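Local coordinates for nitrogenase molybdenum-iron protein beta chain (Clostridium pasteurianum, PDB 4WES) that forms, with the alpha chain, the molybdenum-iron component of nitrogenase, which reduces dinitrogen to ammonium, and shares an [8Fe-7S] cluster with that chain, at residues B[163-168]-B[232-237]; B[156-161]-B[251-256]; B[386-391]-B[405-410]; B[316-321]-B[372-377]; B[35-40]-B[96-101]. One frame throughout, in Å; residues are numbered along the deposited sequence.

Contact 1 of 5, residues B[163-168]-B[232-237]; sequences ENTGAK and TGNSDL
Asn234 reaches across to Thr165 with both ends of its amide. Its OD1 accepts from the backbone N of Thr165 at 2.9 Å. Its ND2 donates to Thr165 OG1 at 3.0 Å, with the hydroxyl 21° out of the amide plane. The ND2 also donates to Asp231, so both of its hydrogens can be used. Asn234 OD1 takes a second hydrogen from a water, which also donates to Asn164 OD1. With CG anti to the backbone N (chi1 -177°), the Asn164 amide stands where its OD1 accepts from Gly166 N at 2.9 Å and closes an Asx turn. Asn164 ND2 donates to the backbone O of Cys257. Lys168 works through water. One water accepts from its NZ and donates to the carbonyls of Gly233 and Ser235. Another links NZ to Asp236 OD1, whose charge lies 4.8 Å from NZ without direct contact. Gly233 CA sits 3.4 Å from Glu163 O, and its missing side chain leaves room for the backbone of Glu163 and Asn164. The contact joins two loops at one end of a parallel sheet. Residues 163-168 run from helix 146-161 toward strand 172-175, and residues 232-237 run from helix 226-231 into strand 237-241.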
# COMPACT_ATOMS: atom_id res chain seq x y z
N GLU B 163 -3.12 16.26 -41.32
CA GLU B 163 -2.87 16.62 -42.73
C GLU B 163 -1.42 16.41 -43.10
O GLU B 163 -0.51 16.80 -42.34
CB GLU B 163 -3.29 18.05 -43.04
CG GLU B 163 -2.90 18.47 -44.46
CD GLU B 163 -3.48 19.81 -44.90
OE1 GLU B 163 -4.01 20.55 -44.05
OE2 GLU B 163 -3.40 20.11 -46.12
N ASN B 164 -1.20 15.74 -44.23
CA ASN B 164 0.12 15.58 -44.81
C ASN B 164 0.33 16.73 -45.77
O ASN B 164 -0.37 16.82 -46.77
CB ASN B 164 0.18 14.25 -45.53
CG ASN B 164 1.55 13.96 -46.11
OD1 ASN B 164 2.31 14.86 -46.50
ND2 ASN B 164 1.88 12.67 -46.18
N THR B 165 1.21 17.64 -45.41
CA THR B 165 1.47 18.83 -46.23
C THR B 165 2.77 18.69 -47.01
O THR B 165 3.22 19.65 -47.64
CB THR B 165 1.58 20.07 -45.37
OG1 THR B 165 2.63 19.90 -44.40
CG2 THR B 165 0.30 20.30 -44.63
N GLY B 166 3.40 17.52 -46.94
CA GLY B 166 4.69 17.28 -47.62
C GLY B 166 5.90 17.75 -46.81
O GLY B 166 7.03 17.50 -47.18
N ALA B 167 5.65 18.41 -45.69
CA ALA B 167 6.68 18.90 -44.82
C ALA B 167 6.97 17.87 -43.72
O ALA B 167 6.37 17.91 -42.64
CB ALA B 167 6.24 20.23 -44.20
N LYS B 168 7.89 16.94 -43.99
CA LYS B 168 8.23 15.90 -43.03
C LYS B 168 8.71 16.47 -41.70
O LYS B 168 9.60 17.32 -41.67
CB LYS B 168 9.28 14.96 -43.61
CG LYS B 168 8.73 14.15 -44.76
CD LYS B 168 7.71 13.14 -44.28
CE LYS B 168 7.08 12.42 -45.45
NZ LYS B 168 6.46 11.18 -44.96
N THR B 232 0.38 15.60 -37.30
CA THR B 232 0.48 14.14 -37.27
C THR B 232 0.49 13.50 -38.67
O THR B 232 1.04 12.41 -38.85
CB THR B 232 -0.66 13.48 -36.47
OG1 THR B 232 -1.93 13.87 -36.99
CG2 THR B 232 -0.56 13.85 -35.02
N GLY B 233 -0.07 14.20 -39.65
CA GLY B 233 -0.02 13.70 -41.02
C GLY B 233 1.35 13.77 -41.67
O GLY B 233 1.55 13.20 -42.76
N ASN B 234 2.29 14.49 -41.04
CA ASN B 234 3.65 14.67 -41.57
C ASN B 234 4.69 13.79 -40.90
O ASN B 234 5.87 13.89 -41.18
CB ASN B 234 4.05 16.13 -41.41
CG ASN B 234 3.34 17.03 -42.39
OD1 ASN B 234 3.20 16.69 -43.59
ND2 ASN B 234 2.89 18.19 -41.92
N SER B 235 4.24 12.88 -40.03
CA SER B 235 5.13 12.02 -39.28
C SER B 235 5.63 10.82 -40.09
O SER B 235 5.08 10.51 -41.14
CB SER B 235 4.46 11.58 -37.97
OG SER B 235 4.12 12.74 -37.25
N ASP B 236 6.65 10.14 -39.55
CA ASP B 236 7.26 8.99 -40.20
C ASP B 236 6.50 7.69 -39.98
O ASP B 236 6.55 6.78 -40.80
CB ASP B 236 8.67 8.80 -39.68
CG ASP B 236 9.62 9.89 -40.13
OD1 ASP B 236 9.48 10.40 -41.27
OD2 ASP B 236 10.55 10.21 -39.32
N LEU B 237 5.82 7.59 -38.84
CA LEU B 237 5.28 6.33 -38.33
C LEU B 237 4.33 6.68 -37.21
O LEU B 237 4.57 7.66 -36.49
CB LEU B 237 6.42 5.45 -37.78
CG LEU B 237 6.07 4.08 -37.20
CD1 LEU B 237 5.49 3.15 -38.23
CD2 LEU B 237 7.27 3.47 -36.50
O HOH W 1 4.86 14.88 -44.97
O HOH W 2 3.98 11.75 -43.36
O HOH W 3 8.73 9.37 -43.61

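Contact 2 of 5, residues B[156-161]-B[251-256]; sequences GIVNYL and KTLEKK
Val158 and Leu253 mark the nearest backbone approach of two helical segments, whose axes pass 9.2 Å apart and run nearly parallel, at 19°. Val158 points its side chain at the other helix. It has two conformers, and in the one given its CG1 reaches the backbone of Leu253, 3.6 Å from Leu253 CA. In that conformer the same methyl lies 3.7 Å from Thr252 CG2 and touches the side chain of Leu253. Thr252 CG2 is also met by Asn159 OD1, and these two side chains cross at about a right angle. The hydroxyl of Thr252 turns back to its own helix and bonds to Leu248 O. Phe201, in a loop, also packs on Val158. Lys256 spans the gap with an extended chain. Its NZ donates to three carbonyls: Ser162 O, and Val158 O and Asn159 O, the last two each at 2.9 Å. Val158 O is approached in its carbonyl plane, at a C=O...N angle of 158°. Asn159 O is approached from above its plane, 68° out. A water also accepts from NZ and links it to Tyr160 O. Four acceptors thus surround three N-H bonds, so some must share or alternate. Carbonyl oxygens near the C-terminal end of helix 146-161 carry partial negative charge. The ammonium group of Lys256 probably offsets it while also tying this end to helix 243-257.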
# COMPACT_ATOMS: atom_id res chain seq x y z
N GLY B 156 -11.99 10.60 -34.85
CA GLY B 156 -12.51 11.94 -35.19
C GLY B 156 -11.45 13.01 -35.27
O GLY B 156 -11.48 13.86 -36.15
N ILE B 157 -10.50 12.97 -34.36
CA ILE B 157 -9.35 13.86 -34.40
C ILE B 157 -8.61 13.72 -35.73
O ILE B 157 -8.32 14.72 -36.42
CB ILE B 157 -8.39 13.58 -33.22
CG1 ILE B 157 -9.03 13.95 -31.88
CG2 ILE B 157 -7.07 14.30 -33.43
CD1 ILE B 157 -8.28 13.42 -30.67
N VAL B 158 -8.33 12.48 -36.12
CA VAL B 158 -7.64 12.24 -37.40
C VAL B 158 -8.48 12.75 -38.58
O VAL B 158 -7.98 13.45 -39.47
CB VAL B 158 -7.31 10.75 -37.60
CG1 VAL B 158 -6.72 10.52 -38.99
CG2 VAL B 158 -6.34 10.23 -36.55
N ASN B 159 -9.75 12.39 -38.58
CA ASN B 159 -10.65 12.74 -39.69
C ASN B 159 -10.66 14.25 -39.93
O ASN B 159 -10.59 14.69 -41.08
CB ASN B 159 -12.09 12.36 -39.39
CG ASN B 159 -12.39 10.88 -39.57
OD1 ASN B 159 -11.68 10.13 -40.23
ND2 ASN B 159 -13.50 10.46 -38.95
N TYR B 160 -10.73 15.05 -38.88
CA TYR B 160 -10.83 16.49 -39.02
C TYR B 160 -9.52 17.22 -39.11
O TYR B 160 -9.46 18.23 -39.79
CB TYR B 160 -11.61 17.08 -37.84
CG TYR B 160 -13.12 16.99 -37.96
CD1 TYR B 160 -13.81 15.85 -37.59
CD2 TYR B 160 -13.86 18.05 -38.46
CE1 TYR B 160 -15.19 15.77 -37.69
CE2 TYR B 160 -15.24 18.01 -38.55
CZ TYR B 160 -15.91 16.85 -38.16
OH TYR B 160 -17.28 16.84 -38.25
N LEU B 161 -8.48 16.73 -38.41
CA LEU B 161 -7.28 17.54 -38.23
C LEU B 161 -6.02 17.09 -38.99
O LEU B 161 -5.28 17.91 -39.50
CB LEU B 161 -6.97 17.68 -36.74
CG LEU B 161 -8.07 18.30 -35.92
CD1 LEU B 161 -7.63 18.39 -34.47
CD2 LEU B 161 -8.55 19.65 -36.43
N LYS B 251 -4.97 3.45 -38.12
CA LYS B 251 -5.37 3.01 -39.45
C LYS B 251 -6.01 4.14 -40.25
O LYS B 251 -5.80 4.25 -41.47
CB LYS B 251 -6.33 1.82 -39.32
CG LYS B 251 -5.69 0.55 -38.81
CD LYS B 251 -6.67 -0.61 -38.59
CE LYS B 251 -5.92 -1.86 -38.16
NZ LYS B 251 -6.83 -3.03 -37.92
N THR B 252 -6.81 4.95 -39.59
CA THR B 252 -7.47 6.07 -40.26
C THR B 252 -6.40 7.06 -40.76
O THR B 252 -6.50 7.58 -41.87
CB THR B 252 -8.49 6.75 -39.32
OG1 THR B 252 -9.47 5.79 -38.92
CG2 THR B 252 -9.21 7.91 -40.00
N LEU B 253 -5.39 7.29 -39.93
CA LEU B 253 -4.30 8.18 -40.29
C LEU B 253 -3.48 7.62 -41.46
O LEU B 253 -3.02 8.37 -42.34
CB LEU B 253 -3.41 8.44 -39.07
CG LEU B 253 -2.29 9.46 -39.26
CD1 LEU B 253 -2.76 10.79 -39.80
CD2 LEU B 253 -1.56 9.64 -37.94
N GLU B 254 -3.28 6.30 -41.48
CA GLU B 254 -2.60 5.68 -42.61
C GLU B 254 -3.39 5.93 -43.92
O GLU B 254 -2.81 6.30 -44.96
CB GLU B 254 -2.38 4.18 -42.39
CG GLU B 254 -1.57 3.54 -43.52
CD GLU B 254 -1.41 2.04 -43.42
OE1 GLU B 254 -0.31 1.56 -43.75
OE2 GLU B 254 -2.39 1.36 -43.01
N LYS B 255 -4.70 5.74 -43.86
CA LYS B 255 -5.53 5.89 -45.04
C LYS B 255 -5.55 7.35 -45.49
O LYS B 255 -5.44 7.66 -46.70
CB LYS B 255 -6.95 5.42 -44.77
CG LYS B 255 -7.08 3.92 -44.63
CD LYS B 255 -8.48 3.55 -44.18
CE LYS B 255 -8.55 2.19 -43.52
NZ LYS B 255 -8.09 1.12 -44.44
N LYS B 256 -5.69 8.28 -44.55
CA LYS B 256 -5.83 9.70 -44.89
C LYS B 256 -4.52 10.33 -45.34
O LYS B 256 -4.50 11.11 -46.31
CB LYS B 256 -6.38 10.48 -43.71
CG LYS B 256 -6.80 11.90 -44.04
CD LYS B 256 -7.16 12.68 -42.79
CE LYS B 256 -7.66 14.07 -43.13
NZ LYS B 256 -7.82 14.96 -41.97
O HOH W 4 -8.90 17.29 -42.88

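Contact 3 of 5, residues B[386-391]-B[405-410]; sequences VDLLIS and PFVRFG
Leu389 and Ile390 pair with Phe406 and Val407, as strand 388-391 runs parallel to strand 406-408. Leu389 N donates at 2.9 Å to Pro405 O, just before the second strand, and Val407 N donates to Leu389 O at 2.9 Å. Ser391 N then reaches Val407 O at 3.2 Å. Phe409 N closes the series on Ser391 O at 2.9 Å. The side chains divide between the two faces. On one, Leu389 and Phe406 lie side by side and point the same way. Leu389 CD2 is 3.9 Å from Phe406 CD1. Ser391 OG comes to the edge of the Phe406 ring, near its plane, 3.4 Å from CE1. The edge of the Phe406 ring also meets a face of the Arg408 guanidinium, with CE2 over the centre of that group. On the other face, Ile390 lies beside Val407, and Ile390 CG2 presses on Phe409 CB at 3.4 Å. Phe409 CG is anti to the backbone N (chi1 179°), and the ring leads away from strand 388-391. Leu388 CD1 touches both Pro405 and Val407. Further out, helix 321-333 packs on Ile390 and Phe409, while helix 426-448 packs on Leu388, Pro405 and Val407. Asp415 holds Arg408 by a salt bridge, and Lys424 makes a cation-pi contact with Phe409. Strand 314-318 flanks strand 388-391 on its other edge. The two strands and helix 396-402 between them form a beta-alpha-beta unit at the edge of a parallel, Rossmann-like sheet.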
# COMPACT_ATOMS: atom_id res chain seq x y z
N VAL B 386 -8.93 -17.62 -5.15
CA VAL B 386 -7.71 -17.02 -5.69
C VAL B 386 -6.91 -16.35 -4.61
O VAL B 386 -7.37 -16.22 -3.47
CB VAL B 386 -8.02 -16.02 -6.82
CG1 VAL B 386 -8.71 -16.71 -8.00
CG2 VAL B 386 -8.87 -14.86 -6.33
N ASP B 387 -5.68 -16.00 -4.95
CA ASP B 387 -4.73 -15.39 -4.04
C ASP B 387 -4.59 -13.87 -4.18
O ASP B 387 -3.96 -13.22 -3.35
CB ASP B 387 -3.35 -16.03 -4.24
CG ASP B 387 -3.37 -17.52 -4.06
OD1 ASP B 387 -3.81 -17.96 -2.96
OD2 ASP B 387 -3.01 -18.27 -4.99
N LEU B 388 -5.20 -13.32 -5.23
CA LEU B 388 -5.00 -11.92 -5.60
C LEU B 388 -6.12 -11.54 -6.56
O LEU B 388 -6.49 -12.31 -7.43
CB LEU B 388 -3.64 -11.75 -6.29
CG LEU B 388 -3.19 -10.33 -6.69
CD1 LEU B 388 -2.93 -9.48 -5.45
CD2 LEU B 388 -1.94 -10.39 -7.57
N LEU B 389 -6.61 -10.32 -6.38
CA LEU B 389 -7.64 -9.72 -7.24
C LEU B 389 -7.12 -8.39 -7.72
O LEU B 389 -6.71 -7.56 -6.90
CB LEU B 389 -8.94 -9.54 -6.48
CG LEU B 389 -10.09 -8.82 -7.18
CD1 LEU B 389 -10.57 -9.53 -8.41
CD2 LEU B 389 -11.24 -8.58 -6.25
N ILE B 390 -7.21 -8.16 -9.02
CA ILE B 390 -6.79 -6.92 -9.66
C ILE B 390 -7.93 -6.38 -10.51
O ILE B 390 -8.38 -7.06 -11.43
CB ILE B 390 -5.52 -7.10 -10.52
CG1 ILE B 390 -4.40 -7.80 -9.75
CG2 ILE B 390 -5.07 -5.75 -11.05
CD1 ILE B 390 -3.16 -8.04 -10.55
N SER B 391 -8.43 -5.19 -10.17
CA SER B 391 -9.55 -4.62 -10.88
C SER B 391 -9.72 -3.17 -10.49
O SER B 391 -9.01 -2.66 -9.64
CB SER B 391 -10.87 -5.37 -10.56
OG SER B 391 -11.35 -5.07 -9.24
N PRO B 405 -6.36 -10.43 -1.18
CA PRO B 405 -5.49 -9.24 -1.42
C PRO B 405 -5.86 -8.56 -2.72
O PRO B 405 -6.04 -9.21 -3.74
CB PRO B 405 -4.09 -9.86 -1.45
CG PRO B 405 -4.21 -11.06 -0.57
CD PRO B 405 -5.57 -11.64 -0.90
N PHE B 406 -5.95 -7.22 -2.65
CA PHE B 406 -6.60 -6.45 -3.69
C PHE B 406 -5.72 -5.32 -4.20
O PHE B 406 -5.26 -4.49 -3.42
CB PHE B 406 -7.92 -5.90 -3.14
CG PHE B 406 -8.73 -5.05 -4.11
CD1 PHE B 406 -9.01 -5.48 -5.39
CD2 PHE B 406 -9.24 -3.82 -3.70
CE1 PHE B 406 -9.73 -4.69 -6.26
CE2 PHE B 406 -9.97 -3.03 -4.58
CZ PHE B 406 -10.22 -3.48 -5.85
N VAL B 407 -5.52 -5.26 -5.52
CA VAL B 407 -4.82 -4.21 -6.22
C VAL B 407 -5.79 -3.44 -7.10
O VAL B 407 -6.37 -4.01 -8.01
CB VAL B 407 -3.66 -4.76 -7.04
CG1 VAL B 407 -2.96 -3.68 -7.85
CG2 VAL B 407 -2.68 -5.49 -6.11
N ARG B 408 -5.90 -2.14 -6.84
CA ARG B 408 -6.71 -1.26 -7.67
C ARG B 408 -5.97 -0.95 -8.98
O ARG B 408 -4.81 -0.52 -8.94
CB ARG B 408 -7.02 0.02 -6.92
CG ARG B 408 -8.04 -0.17 -5.83
CD ARG B 408 -8.12 1.01 -4.88
NE ARG B 408 -9.18 0.82 -3.89
CZ ARG B 408 -9.08 0.07 -2.79
NH1 ARG B 408 -7.94 -0.52 -2.50
NH2 ARG B 408 -10.15 -0.12 -2.06
N PHE B 409 -6.63 -1.15 -10.10
CA PHE B 409 -6.00 -1.03 -11.42
C PHE B 409 -7.06 -0.66 -12.43
O PHE B 409 -8.20 -1.11 -12.33
CB PHE B 409 -5.39 -2.41 -11.75
CG PHE B 409 -4.71 -2.51 -13.09
CD1 PHE B 409 -3.36 -2.31 -13.18
CD2 PHE B 409 -5.41 -2.87 -14.20
CE1 PHE B 409 -2.71 -2.43 -14.41
CE2 PHE B 409 -4.78 -3.00 -15.43
CZ PHE B 409 -3.43 -2.78 -15.54
N GLY B 410 -6.72 0.18 -13.39
CA GLY B 410 -7.64 0.51 -14.47
C GLY B 410 -8.60 1.62 -14.10
O GLY B 410 -8.20 2.64 -13.55

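Contact 4 of 5, residues B[316-321]-B[372-377]; sequences ALLGDP and GDFFDV
Asp373 OD2 is held by salt bridges from Arg16 and Arg12 at the start of the helix that meets Leu318. The other oxygen, OD1, accepts from Asp376 N at 3.0 Å, nearly along its C-O axis. Asp373 N in turn donates to Asp376 OD2 at 3.0 Å. That oxygen is met on the anti side of the carboxylate, and Lys369 and Arg12 hold the carboxylate of Asp376 as well. These two acids are buried, and the surrounding basic groups would be expected to keep them ionised. The contact across the segments is apolar. Phe374 CG is anti to the carbonyl carbon (chi1 -78°), which starts the side chain toward Leu318. Leu318 CD2 stands over one face of the Phe374 ring, 3.8 Å from its centroid and 11° off the ring normal, a CH-pi contact. Leu318 and Val377 slide past each other in opposite directions, with Leu318 CD2 and Val377 CG2 3.7 Å apart. Ala316 CB meets Val377 CG1 more loosely, at 4.2 Å. Val342 and Leu389 pack on Leu318 from the neighbouring strands. Trp84 of the alpha chain packs on Phe374. Asp373 is the N-cap of helix 374-383 and forms a capping box with Asp376. The first turn of this helix lies on strand 314-318, as in the helix-on-sheet layers of an alpha/beta domain.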
# COMPACT_ATOMS: atom_id res chain seq x y z
N ALA B 316 -7.18 -13.25 -10.06
CA ALA B 316 -8.39 -12.84 -10.80
C ALA B 316 -8.19 -11.42 -11.27
O ALA B 316 -7.79 -10.56 -10.49
CB ALA B 316 -9.61 -12.91 -9.89
N LEU B 317 -8.47 -11.17 -12.56
CA LEU B 317 -8.28 -9.87 -13.18
C LEU B 317 -9.52 -9.48 -13.96
O LEU B 317 -10.04 -10.30 -14.72
CB LEU B 317 -7.09 -9.87 -14.21
CG LEU B 317 -5.75 -10.34 -13.79
CD1 LEU B 317 -5.59 -11.80 -14.06
CD2 LEU B 317 -4.76 -9.51 -14.57
N LEU B 318 -9.98 -8.25 -13.78
CA LEU B 318 -11.05 -7.71 -14.59
C LEU B 318 -10.68 -6.33 -15.04
O LEU B 318 -10.20 -5.52 -14.23
CB LEU B 318 -12.40 -7.54 -13.83
CG LEU B 318 -13.02 -8.79 -13.25
CD1 LEU B 318 -12.56 -8.98 -11.82
CD2 LEU B 318 -14.55 -8.71 -13.39
N GLY B 319 -10.97 -6.00 -16.29
CA GLY B 319 -10.77 -4.64 -16.78
C GLY B 319 -10.86 -4.52 -18.26
O GLY B 319 -11.57 -5.29 -18.92
N ASP B 320 -10.19 -3.52 -18.79
CA ASP B 320 -10.29 -3.17 -20.19
C ASP B 320 -9.29 -4.01 -21.00
O ASP B 320 -8.25 -4.45 -20.50
CB ASP B 320 -10.04 -1.67 -20.34
CG ASP B 320 -11.08 -0.84 -19.68
OD1 ASP B 320 -12.22 -1.33 -19.49
OD2 ASP B 320 -10.80 0.35 -19.37
N PRO B 321 -9.60 -4.28 -22.28
CA PRO B 321 -8.88 -5.38 -22.94
C PRO B 321 -7.40 -5.13 -23.13
O PRO B 321 -6.59 -6.04 -22.90
CB PRO B 321 -9.60 -5.55 -24.29
CG PRO B 321 -10.85 -4.81 -24.21
CD PRO B 321 -10.78 -3.86 -23.04
N GLY B 372 -17.91 -10.73 -19.83
CA GLY B 372 -18.22 -11.20 -18.48
C GLY B 372 -18.32 -10.00 -17.54
O GLY B 372 -18.00 -8.87 -17.91
N ASP B 373 -18.79 -10.28 -16.32
CA ASP B 373 -18.98 -9.20 -15.36
C ASP B 373 -18.46 -9.58 -13.97
O ASP B 373 -17.94 -10.69 -13.77
CB ASP B 373 -20.44 -8.71 -15.39
CG ASP B 373 -21.45 -9.81 -15.12
OD1 ASP B 373 -21.20 -10.66 -14.24
OD2 ASP B 373 -22.52 -9.77 -15.75
N PHE B 374 -18.54 -8.65 -13.02
CA PHE B 374 -18.05 -8.91 -11.67
C PHE B 374 -18.87 -9.96 -10.95
O PHE B 374 -18.39 -10.54 -9.99
CB PHE B 374 -18.03 -7.62 -10.84
CG PHE B 374 -16.87 -6.67 -11.11
CD1 PHE B 374 -15.72 -6.75 -10.37
CD2 PHE B 374 -16.94 -5.69 -12.09
CE1 PHE B 374 -14.67 -5.88 -10.56
CE2 PHE B 374 -15.89 -4.82 -12.31
CZ PHE B 374 -14.75 -4.93 -11.54
N PHE B 375 -20.12 -10.16 -11.35
CA PHE B 375 -20.92 -11.24 -10.76
C PHE B 375 -20.38 -12.59 -11.19
O PHE B 375 -20.21 -13.49 -10.34
CB PHE B 375 -22.40 -11.02 -11.14
CG PHE B 375 -23.38 -11.88 -10.39
CD1 PHE B 375 -24.06 -11.41 -9.29
CD2 PHE B 375 -23.68 -13.16 -10.83
CE1 PHE B 375 -25.00 -12.16 -8.63
CE2 PHE B 375 -24.61 -13.92 -10.16
CZ PHE B 375 -25.29 -13.42 -9.07
N ASP B 376 -20.08 -12.74 -12.47
CA ASP B 376 -19.43 -13.97 -12.95
C ASP B 376 -18.18 -14.29 -12.14
O ASP B 376 -18.00 -15.41 -11.66
CB ASP B 376 -18.99 -13.82 -14.40
CG ASP B 376 -20.13 -13.81 -15.41
OD1 ASP B 376 -21.08 -14.62 -15.29
OD2 ASP B 376 -20.01 -13.03 -16.39
N VAL B 377 -17.27 -13.31 -12.01
CA VAL B 377 -16.00 -13.63 -11.41
C VAL B 377 -16.21 -14.02 -9.95
O VAL B 377 -15.52 -14.90 -9.43
CB VAL B 377 -14.97 -12.52 -11.61
CG1 VAL B 377 -13.66 -12.88 -10.91
CG2 VAL B 377 -14.68 -12.36 -13.08

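Contact 5 of 5, residues B[35-40]-B[96-101]; sequences IHNCLP and NPDIIA
Asn37 meets Asp98 through both backbone and side chain. Among the backbone bonds, Asp98 N donates to Asn37 O at 2.8 Å, and Ile99 N adds a weak bond to the same oxygen. Leu39 N donates to Ile99 O at 3.0 Å, and Ala101 N donates to Leu39 O at 3.2 Å. Side chains add one polar bond. Asn37 ND2 donates to Asp98 OD2 at 3.0 Å, nearly straight at 169°. Asp98 OD2 lies in the plane of the Asn37 amide, while the carboxylate, turned 76° from that plane, is met from above. The other oxygen of Asp98 forms a salt bridge with Lys132. These pairings make strands 38-43 and 99-104 parallel neighbours in a four-stranded parallel sheet. A type II turn from Ile35 to Cys38 leads into the first of them from helix 24-33. Apolar contacts lie on both faces. On one, Cys38 SG is anti to the backbone N (chi1 178°) and reaches Ala101 CB at 3.5 Å. Cys38 CB meets Ile99 CG2 at 3.6 Å, and that methyl also touches Ile35 CG2. Ala32 of helix 24-33 packs on Cys38 and Ala101 there. On the other face, Leu39 CB meets Pro97 CB at 3.9 Å, and Ile91 of helix 81-95 packs on both residues.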
# COMPACT_ATOMS: atom_id res chain seq x y z
N ILE B 35 -6.78 17.00 -25.67
CA ILE B 35 -6.51 18.06 -26.65
C ILE B 35 -6.43 19.38 -25.91
O ILE B 35 -7.35 19.70 -25.14
CB ILE B 35 -7.63 18.15 -27.70
CG1 ILE B 35 -7.87 16.81 -28.40
CG2 ILE B 35 -7.34 19.29 -28.67
CD1 ILE B 35 -9.10 16.83 -29.27
N HIS B 36 -5.37 20.16 -26.12
CA HIS B 36 -5.24 21.41 -25.42
C HIS B 36 -6.35 22.40 -25.84
O HIS B 36 -6.66 22.54 -27.04
CB HIS B 36 -3.87 22.02 -25.71
CG HIS B 36 -3.56 23.25 -24.95
ND1 HIS B 36 -3.43 23.27 -23.58
CD2 HIS B 36 -3.33 24.52 -25.36
CE1 HIS B 36 -3.16 24.49 -23.17
NE2 HIS B 36 -3.08 25.27 -24.23
N ASN B 37 -6.93 23.10 -24.85
CA ASN B 37 -7.93 24.13 -25.10
C ASN B 37 -9.17 23.58 -25.79
O ASN B 37 -9.83 24.26 -26.56
CB ASN B 37 -7.34 25.35 -25.84
CG ASN B 37 -6.38 26.12 -25.01
OD1 ASN B 37 -6.18 25.83 -23.82
ND2 ASN B 37 -5.76 27.14 -25.64
N CYS B 38 -9.49 22.33 -25.47
CA CYS B 38 -10.68 21.67 -25.99
C CYS B 38 -11.77 21.55 -24.93
O CYS B 38 -11.52 21.11 -23.81
CB CYS B 38 -10.31 20.27 -26.44
SG CYS B 38 -11.65 19.27 -27.06
N LEU B 39 -13.00 21.93 -25.30
CA LEU B 39 -14.14 21.59 -24.49
C LEU B 39 -14.86 20.38 -25.13
O LEU B 39 -15.39 20.49 -26.24
CB LEU B 39 -15.12 22.76 -24.34
CG LEU B 39 -16.25 22.56 -23.35
CD1 LEU B 39 -15.72 22.35 -21.95
CD2 LEU B 39 -17.23 23.70 -23.42
N PRO B 40 -14.91 19.25 -24.44
CA PRO B 40 -15.74 18.14 -24.90
C PRO B 40 -17.21 18.54 -24.87
O PRO B 40 -17.64 19.27 -23.96
CB PRO B 40 -15.49 17.02 -23.88
CG PRO B 40 -14.22 17.43 -23.16
CD PRO B 40 -14.25 18.93 -23.15
N ASN B 96 -15.11 30.12 -24.61
CA ASN B 96 -13.99 30.34 -25.51
C ASN B 96 -12.94 29.22 -25.61
O ASN B 96 -11.75 29.48 -25.53
CB ASN B 96 -13.29 31.65 -25.15
CG ASN B 96 -12.36 32.12 -26.24
OD1 ASN B 96 -12.62 31.92 -27.43
ND2 ASN B 96 -11.30 32.77 -25.84
N PRO B 97 -13.36 27.94 -25.83
CA PRO B 97 -12.37 26.93 -26.18
C PRO B 97 -11.79 27.26 -27.56
O PRO B 97 -12.39 28.02 -28.32
CB PRO B 97 -13.20 25.65 -26.22
CG PRO B 97 -14.54 26.12 -26.68
CD PRO B 97 -14.74 27.45 -26.01
N ASP B 98 -10.66 26.62 -27.90
CA ASP B 98 -10.13 26.71 -29.27
C ASP B 98 -10.80 25.67 -30.18
O ASP B 98 -10.86 25.85 -31.41
CB ASP B 98 -8.62 26.55 -29.28
CG ASP B 98 -7.90 27.74 -28.68
OD1 ASP B 98 -8.53 28.80 -28.49
OD2 ASP B 98 -6.70 27.60 -28.41
N ILE B 99 -11.27 24.57 -29.58
CA ILE B 99 -11.87 23.47 -30.30
C ILE B 99 -12.96 22.85 -29.43
O ILE B 99 -12.77 22.65 -28.24
CB ILE B 99 -10.81 22.44 -30.74
CG1 ILE B 99 -11.44 21.30 -31.53
CG2 ILE B 99 -9.96 21.93 -29.58
CD1 ILE B 99 -10.42 20.42 -32.23
N ILE B 100 -14.11 22.60 -30.06
CA ILE B 100 -15.19 21.83 -29.45
C ILE B 100 -15.13 20.43 -30.04
O ILE B 100 -15.17 20.28 -31.26
CB ILE B 100 -16.56 22.48 -29.71
CG1 ILE B 100 -16.62 23.90 -29.14
CG2 ILE B 100 -17.67 21.60 -29.14
CD1 ILE B 100 -17.89 24.63 -29.47
N ALA B 101 -15.02 19.41 -29.18
CA ALA B 101 -14.96 18.04 -29.66
C ALA B 101 -16.25 17.33 -29.26
O ALA B 101 -16.46 16.99 -28.11
CB ALA B 101 -13.77 17.31 -29.08

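In the fold
The five contacts fall into two groups on opposite sides of the chain's centre. Contacts 1, 2 and 5 form one. Contact 1 is nested in the loop closed by contact 2, and Leu253 packs on Thr232 and Gly233. Contact 2 touches contact 5 through Ile157 with Ile35 and Leu161 with Ile99. Contacts 3 and 4 form the other, with centres 11 Å apart. They share a sheet, where Ala316 probably forms backbone hydrogen bonds with Leu388 and Ile390, and Ser391 packs on Phe374. Contacts 2 and 4 come within about 14 Å at their nearest atoms. In contact 5, the side chain of Pro40 lies about 13 Å from the bound [8Fe-7S] cluster.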